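Phosphoethanolamine N-methyltransferase 1 (Haemonchus contortus, PDB 4KRG) probably catalyses the S-adenosylmethionine-dependent N-methylation of phosphoethanolamine, the first methyl transfer on the nematode route to phosphocholine. Local coordinates at residues 186-198 with 330-342. Residues are numbered along the deposited sequence; the frame is centred on the assembly and turned at random.
Sequences YRFSSLYIKLLRA and TKEYLYRTSLTKA. With OPE (phosphoric acid mono-(2-amino-ethyl) ester), chain C.
Helices 189-198 and 332-342 pack nearly antiparallel, their axes 8.6 Å apart and 155° between their directions, with Ser190 and Glu332 closest in the backbone. This largely buried, polar pair, backed by strands 208-218 and 231-240 and helix 249-271, joins helix 332-345 to the chain leaving the phosphoethanolamine pocket, where Tyr186, three residues before helix 189-198, donates to the ligand phosphate. Glu332 is a knob set among Ser190, Ile193, Lys194 and Arg197. Its CG packs on Ile193 CG2 at 3.5 Å, and the bend at chi2 (93°) turns the carboxylate toward Arg197. There Arg197 NH1 reaches the syn side of Glu332 OE2 at 2.7 Å in a salt bridge, tilted out of the carboxylate plane. Glu332 OE1 takes hydrogen bonds from two waters, one also bound by Lys194 NZ. CD and CE of Lys194 cross Tyr333 at about a right angle; Tyr333 OH is hydrogen-bonded to Glu263. At the other end Arg336 tips its guanidinium over one face of the Phe188 ring, NH2 leading, a cation-pi contact with planes 41° apart; Arg336 NH2 also forms a salt bridge with Asp268. Between, Ile193 CD1 meets Tyr335 CE2 at 3.7 Å. Although Arg197 is shared with Glu356, it and nearby Lys194 probably keep the buried Glu332 anionic.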
loop_
_atom_site.group_PDB
_atom_site.type_symbol
_atom_site.label_atom_id
_atom_site.label_comp_id
_atom_site.label_asym_id
_atom_site.label_seq_id
_atom_site.Cartn_x
_atom_site.Cartn_y
_atom_site.Cartn_z
ATOM N N TYR A 186 -13.963 2.304 -6.976
ATOM C CA TYR A 186 -13.246 1.717 -5.844
ATOM C C TYR A 186 -12.448 0.509 -6.314
ATOM O O TYR A 186 -12.941 -0.618 -6.309
ATOM C CB TYR A 186 -14.223 1.335 -4.729
ATOM C CG TYR A 186 -15.022 2.511 -4.231
ATOM C CD1 TYR A 186 -14.435 3.483 -3.437
ATOM C CD2 TYR A 186 -16.359 2.659 -4.569
ATOM C CE1 TYR A 186 -15.157 4.569 -2.988
ATOM C CE2 TYR A 186 -17.092 3.740 -4.120
ATOM C CZ TYR A 186 -16.486 4.688 -3.332
ATOM O OH TYR A 186 -17.203 5.766 -2.887
ATOM N N ARG A 187 -11.212 0.757 -6.733
ATOM C CA ARG A 187 -10.380 -0.287 -7.323
ATOM C C ARG A 187 -9.679 -1.108 -6.249
ATOM O O ARG A 187 -9.608 -0.692 -5.098
ATOM C CB ARG A 187 -9.344 0.335 -8.261
ATOM C CG ARG A 187 -9.957 1.178 -9.376
ATOM C CD ARG A 187 -8.921 1.643 -10.375
ATOM N NE ARG A 187 -9.544 2.330 -11.504
ATOM C CZ ARG A 187 -9.767 3.637 -11.556
ATOM N NH1 ARG A 187 -9.409 4.407 -10.546
ATOM N NH2 ARG A 187 -10.351 4.171 -12.620
ATOM N N PHE A 188 -9.167 -2.273 -6.626
ATOM C CA PHE A 188 -8.350 -3.067 -5.716
ATOM C C PHE A 188 -6.988 -2.406 -5.548
ATOM O O PHE A 188 -6.417 -1.913 -6.519
ATOM C CB PHE A 188 -8.131 -4.468 -6.278
ATOM C CG PHE A 188 -9.390 -5.176 -6.665
ATOM C CD1 PHE A 188 -10.551 -5.022 -5.925
ATOM C CD2 PHE A 188 -9.405 -6.009 -7.768
ATOM C CE1 PHE A 188 -11.712 -5.689 -6.286
ATOM C CE2 PHE A 188 -10.556 -6.681 -8.134
ATOM C CZ PHE A 188 -11.712 -6.519 -7.392
ATOM N N SER A 189 -6.471 -2.411 -4.320
ATOM C CA SER A 189 -5.166 -1.822 -4.009
ATOM C C SER A 189 -4.059 -2.380 -4.887
ATOM O O SER A 189 -3.140 -1.662 -5.272
ATOM C CB SER A 189 -4.809 -2.078 -2.549
ATOM O OG SER A 189 -4.990 -3.444 -2.229
ATOM N N SER A 190 -4.153 -3.668 -5.196
ATOM C CA SER A 190 -3.135 -4.347 -5.993
ATOM C C SER A 190 -3.003 -3.762 -7.403
ATOM O O SER A 190 -1.921 -3.779 -7.993
ATOM C CB SER A 190 -3.439 -5.839 -6.063
ATOM O OG SER A 190 -4.769 -6.051 -6.482
ATOM N N LEU A 191 -4.102 -3.238 -7.935
ATOM C CA LEU A 191 -4.116 -2.692 -9.290
ATOM C C LEU A 191 -3.332 -1.392 -9.387
ATOM O O LEU A 191 -2.679 -1.108 -10.395
ATOM C CB LEU A 191 -5.551 -2.459 -9.750
ATOM C CG LEU A 191 -6.422 -3.711 -9.744
ATOM C CD1 LEU A 191 -7.780 -3.426 -10.353
ATOM C CD2 LEU A 191 -5.732 -4.821 -10.497
ATOM N N TYR A 192 -3.419 -0.583 -8.342
ATOM C CA TYR A 192 -2.666 0.650 -8.320
ATOM C C TYR A 192 -1.177 0.325 -8.266
ATOM O O TYR A 192 -0.404 0.840 -9.063
ATOM C CB TYR A 192 -3.100 1.512 -7.145
ATOM C CG TYR A 192 -4.463 2.147 -7.315
ATOM C CD1 TYR A 192 -4.709 3.035 -8.358
ATOM C CD2 TYR A 192 -5.492 1.892 -6.416
ATOM C CE1 TYR A 192 -5.945 3.638 -8.506
ATOM C CE2 TYR A 192 -6.728 2.498 -6.554
ATOM C CZ TYR A 192 -6.944 3.367 -7.602
ATOM O OH TYR A 192 -8.170 3.960 -7.755
ATOM N N ILE A 193 -0.784 -0.558 -7.353
ATOM C CA ILE A 193 0.626 -0.933 -7.216
ATOM C C ILE A 193 1.180 -1.497 -8.525
ATOM O O ILE A 193 2.234 -1.073 -8.991
ATOM C CB ILE A 193 0.849 -1.964 -6.088
ATOM C CG1 ILE A 193 0.323 -1.432 -4.753
ATOM C CG2 ILE A 193 2.323 -2.314 -5.975
ATOM C CD1 ILE A 193 0.125 -2.522 -3.705
ATOM N N LYS A 194 0.460 -2.436 -9.128
ATOM C CA LYS A 194 0.917 -3.059 -10.368
ATOM C C LYS A 194 1.003 -2.067 -11.524
ATOM O O LYS A 194 1.948 -2.111 -12.306
ATOM C CB LYS A 194 0.048 -4.267 -10.735
ATOM C CG LYS A 194 0.200 -5.439 -9.763
ATOM C CD LYS A 194 -0.487 -6.708 -10.257
ATOM C CE LYS A 194 0.286 -7.376 -11.385
ATOM N NZ LYS A 194 1.673 -7.720 -10.976
ATOM N N LEU A 195 0.030 -1.169 -11.628
ATOM C CA LEU A 195 0.065 -0.161 -12.689
ATOM C C LEU A 195 1.301 0.710 -12.550
ATOM O O LEU A 195 2.006 0.949 -13.514
ATOM C CB LEU A 195 -1.193 0.706 -12.678
ATOM C CG LEU A 195 -1.167 1.876 -13.669
ATOM C CD1 LEU A 195 -0.901 1.379 -15.081
ATOM C CD2 LEU A 195 -2.459 2.663 -13.622
ATOM N N LEU A 196 1.567 1.161 -11.335
ATOM C CA LEU A 196 2.713 2.013 -11.075
ATOM C C LEU A 196 4.022 1.333 -11.472
ATOM O O LEU A 196 4.871 1.936 -12.129
ATOM C CB LEU A 196 2.724 2.438 -9.604
ATOM C CG LEU A 196 1.635 3.445 -9.212
ATOM C CD1 LEU A 196 1.406 3.461 -7.705
ATOM C CD2 LEU A 196 2.022 4.829 -9.696
ATOM N N ARG A 197 4.165 0.068 -11.093
ATOM C CA ARG A 197 5.381 -0.690 -11.372
ATOM C C ARG A 197 5.536 -0.992 -12.858
ATOM O O ARG A 197 6.649 -1.158 -13.349
ATOM C CB ARG A 197 5.407 -1.996 -10.566
ATOM C CG ARG A 197 5.460 -1.808 -9.051
ATOM C CD ARG A 197 5.567 -3.142 -8.335
ATOM N NE ARG A 197 6.876 -3.759 -8.528
ATOM C CZ ARG A 197 7.154 -5.037 -8.289
ATOM N NH1 ARG A 197 6.208 -5.860 -7.863
ATOM N NH2 ARG A 197 8.380 -5.498 -8.491
ATOM N N ALA A 198 4.420 -1.053 -13.575
ATOM C CA ALA A 198 4.441 -1.413 -14.993
ATOM C C ALA A 198 4.942 -0.282 -15.884
ATOM O O ALA A 198 5.627 -0.532 -16.875
ATOM C CB ALA A 198 3.060 -1.860 -15.452
ATOM N N THR A 330 5.029 -9.171 -0.249
ATOM C CA THR A 330 5.735 -8.720 -1.449
ATOM C C THR A 330 4.982 -9.053 -2.738
ATOM O O THR A 330 5.386 -8.638 -3.820
ATOM C CB THR A 330 7.170 -9.276 -1.538
ATOM O OG1 THR A 330 7.126 -10.694 -1.741
ATOM C CG2 THR A 330 7.942 -8.969 -0.271
ATOM N N LYS A 331 3.892 -9.804 -2.614
ATOM C CA LYS A 331 3.053 -10.132 -3.765
ATOM C C LYS A 331 1.764 -9.306 -3.733
ATOM O O LYS A 331 0.934 -9.488 -2.840
ATOM C CB LYS A 331 2.716 -11.627 -3.773
ATOM C CG LYS A 331 3.913 -12.560 -3.629
ATOM C CD LYS A 331 4.496 -12.957 -4.983
ATOM C CE LYS A 331 5.472 -14.130 -4.869
ATOM N NZ LYS A 331 6.710 -13.791 -4.117
ATOM N N GLU A 332 1.606 -8.404 -4.702
ATOM C CA GLU A 332 0.473 -7.473 -4.728
ATOM C C GLU A 332 -0.892 -8.127 -4.525
ATOM O O GLU A 332 -1.714 -7.630 -3.759
ATOM C CB GLU A 332 0.456 -6.672 -6.035
ATOM C CG GLU A 332 1.630 -5.734 -6.214
ATOM C CD GLU A 332 2.779 -6.358 -6.992
ATOM O OE1 GLU A 332 2.894 -7.599 -7.009
ATOM O OE2 GLU A 332 3.571 -5.601 -7.592
ATOM N N TYR A 333 -1.130 -9.241 -5.214
ATOM C CA TYR A 333 -2.435 -9.888 -5.179
ATOM C C TYR A 333 -2.698 -10.499 -3.821
ATOM O O TYR A 333 -3.838 -10.562 -3.370
ATOM C CB TYR A 333 -2.519 -10.987 -6.232
ATOM C CG TYR A 333 -2.522 -10.496 -7.658
ATOM C CD1 TYR A 333 -3.225 -9.358 -8.025
ATOM C CD2 TYR A 333 -1.825 -11.180 -8.638
ATOM C CE1 TYR A 333 -3.230 -8.916 -9.337
ATOM C CE2 TYR A 333 -1.825 -10.750 -9.948
ATOM C CZ TYR A 333 -2.527 -9.615 -10.292
ATOM O OH TYR A 333 -2.519 -9.191 -11.598
ATOM N N LEU A 334 -1.632 -10.959 -3.180
ATOM C CA LEU A 334 -1.747 -11.644 -1.900
ATOM C C LEU A 334 -1.838 -10.613 -0.776
ATOM O O LEU A 334 -2.528 -10.814 0.217
ATOM C CB LEU A 334 -0.583 -12.623 -1.720
ATOM C CG LEU A 334 -0.394 -13.518 -2.956
ATOM C CD1 LEU A 334 0.750 -14.492 -2.808
ATOM C CD2 LEU A 334 -1.658 -14.264 -3.285
ATOM N N TYR A 335 -1.171 -9.483 -0.967
ATOM C CA TYR A 335 -1.308 -8.349 -0.060
ATOM C C TYR A 335 -2.756 -7.863 -0.023
ATOM O O TYR A 335 -3.299 -7.605 1.054
ATOM C CB TYR A 335 -0.345 -7.237 -0.477
ATOM C CG TYR A 335 -0.634 -5.834 0.031
ATOM C CD1 TYR A 335 -0.384 -5.477 1.350
ATOM C CD2 TYR A 335 -1.081 -4.850 -0.838
ATOM C CE1 TYR A 335 -0.620 -4.180 1.795
ATOM C CE2 TYR A 335 -1.312 -3.554 -0.411
ATOM C CZ TYR A 335 -1.084 -3.224 0.903
ATOM O OH TYR A 335 -1.313 -1.932 1.314
ATOM N N ARG A 336 -3.383 -7.749 -1.190
ATOM C CA ARG A 336 -4.788 -7.366 -1.257
ATOM C C ARG A 336 -5.642 -8.323 -0.397
ATOM O O ARG A 336 -6.481 -7.878 0.387
ATOM C CB ARG A 336 -5.258 -7.313 -2.727
ATOM C CG ARG A 336 -6.736 -6.914 -2.995
ATOM C CD ARG A 336 -7.734 -7.983 -2.532
ATOM N NE ARG A 336 -8.856 -8.268 -3.416
ATOM C CZ ARG A 336 -9.978 -7.560 -3.460
ATOM N NH1 ARG A 336 -10.121 -6.477 -2.706
ATOM N NH2 ARG A 336 -10.947 -7.926 -4.277
ATOM N N THR A 337 -5.447 -9.632 -0.548
ATOM C CA THR A 337 -6.238 -10.594 0.229
ATOM C C THR A 337 -5.999 -10.461 1.729
ATOM O O THR A 337 -6.867 -10.790 2.532
ATOM C CB THR A 337 -5.998 -12.056 -0.196
ATOM O OG1 THR A 337 -4.703 -12.481 0.240
ATOM C CG2 THR A 337 -6.107 -12.196 -1.698
ATOM N N SER A 338 -4.822 -9.985 2.113
ATOM C CA SER A 338 -4.567 -9.723 3.528
ATOM C C SER A 338 -5.359 -8.511 4.002
ATOM O O SER A 338 -5.834 -8.483 5.138
ATOM C CB SER A 338 -3.078 -9.532 3.805
ATOM O OG SER A 338 -2.394 -10.769 3.734
ATOM N N LEU A 339 -5.502 -7.508 3.139
ATOM C CA LEU A 339 -6.350 -6.355 3.464
ATOM C C LEU A 339 -7.817 -6.769 3.585
ATOM O O LEU A 339 -8.542 -6.288 4.453
ATOM C CB LEU A 339 -6.191 -5.220 2.439
ATOM C CG LEU A 339 -4.861 -4.460 2.442
ATOM C CD1 LEU A 339 -4.938 -3.213 1.569
ATOM C CD2 LEU A 339 -4.469 -4.089 3.852
ATOM N N THR A 340 -8.251 -7.671 2.714
ATOM C CA THR A 340 -9.614 -8.179 2.783
ATOM C C THR A 340 -9.858 -8.863 4.128
ATOM O O THR A 340 -10.837 -8.577 4.812
ATOM C CB THR A 340 -9.898 -9.126 1.621
ATOM O OG1 THR A 340 -9.758 -8.396 0.398
ATOM C CG2 THR A 340 -11.306 -9.681 1.715
ATOM N N LYS A 341 -8.941 -9.737 4.521
ATOM C CA LYS A 341 -9.028 -10.385 5.823
ATOM C C LYS A 341 -9.037 -9.359 6.962
ATOM O O LYS A 341 -9.854 -9.453 7.876
ATOM C CB LYS A 341 -7.890 -11.393 6.016
ATOM C CG LYS A 341 -8.008 -12.147 7.338
ATOM C CD LYS A 341 -6.875 -13.126 7.596
ATOM C CE LYS A 341 -7.103 -13.776 8.962
ATOM N NZ LYS A 341 -6.138 -14.863 9.328
ATOM N N ALA A 342 -8.151 -8.367 6.887
ATOM C CA ALA A 342 -8.044 -7.359 7.937
ATOM C C ALA A 342 -9.357 -6.608 8.155
ATOM O O ALA A 342 -9.744 -6.343 9.287
ATOM C CB ALA A 342 -6.895 -6.383 7.646
HETATM C CA OPE C . -13.846 9.826 0.471
HETATM C CB OPE C . -13.635 11.291 0.267
HETATM O O1 OPE C . -15.828 7.826 1.048
HETATM O O2 OPE C . -14.075 6.739 -0.276
HETATM O O3 OPE C . -16.157 7.499 -1.417
HETATM O O4 OPE C . -14.502 9.173 -0.552
HETATM N N OPE C . -13.041 11.704 -0.977
HETATM P P OPE C . -15.165 7.779 -0.310
HETATM O O HOH W 1 2.465 -9.450 -8.999
HETATM O O HOH W 2 4.774 -8.718 -8.186
#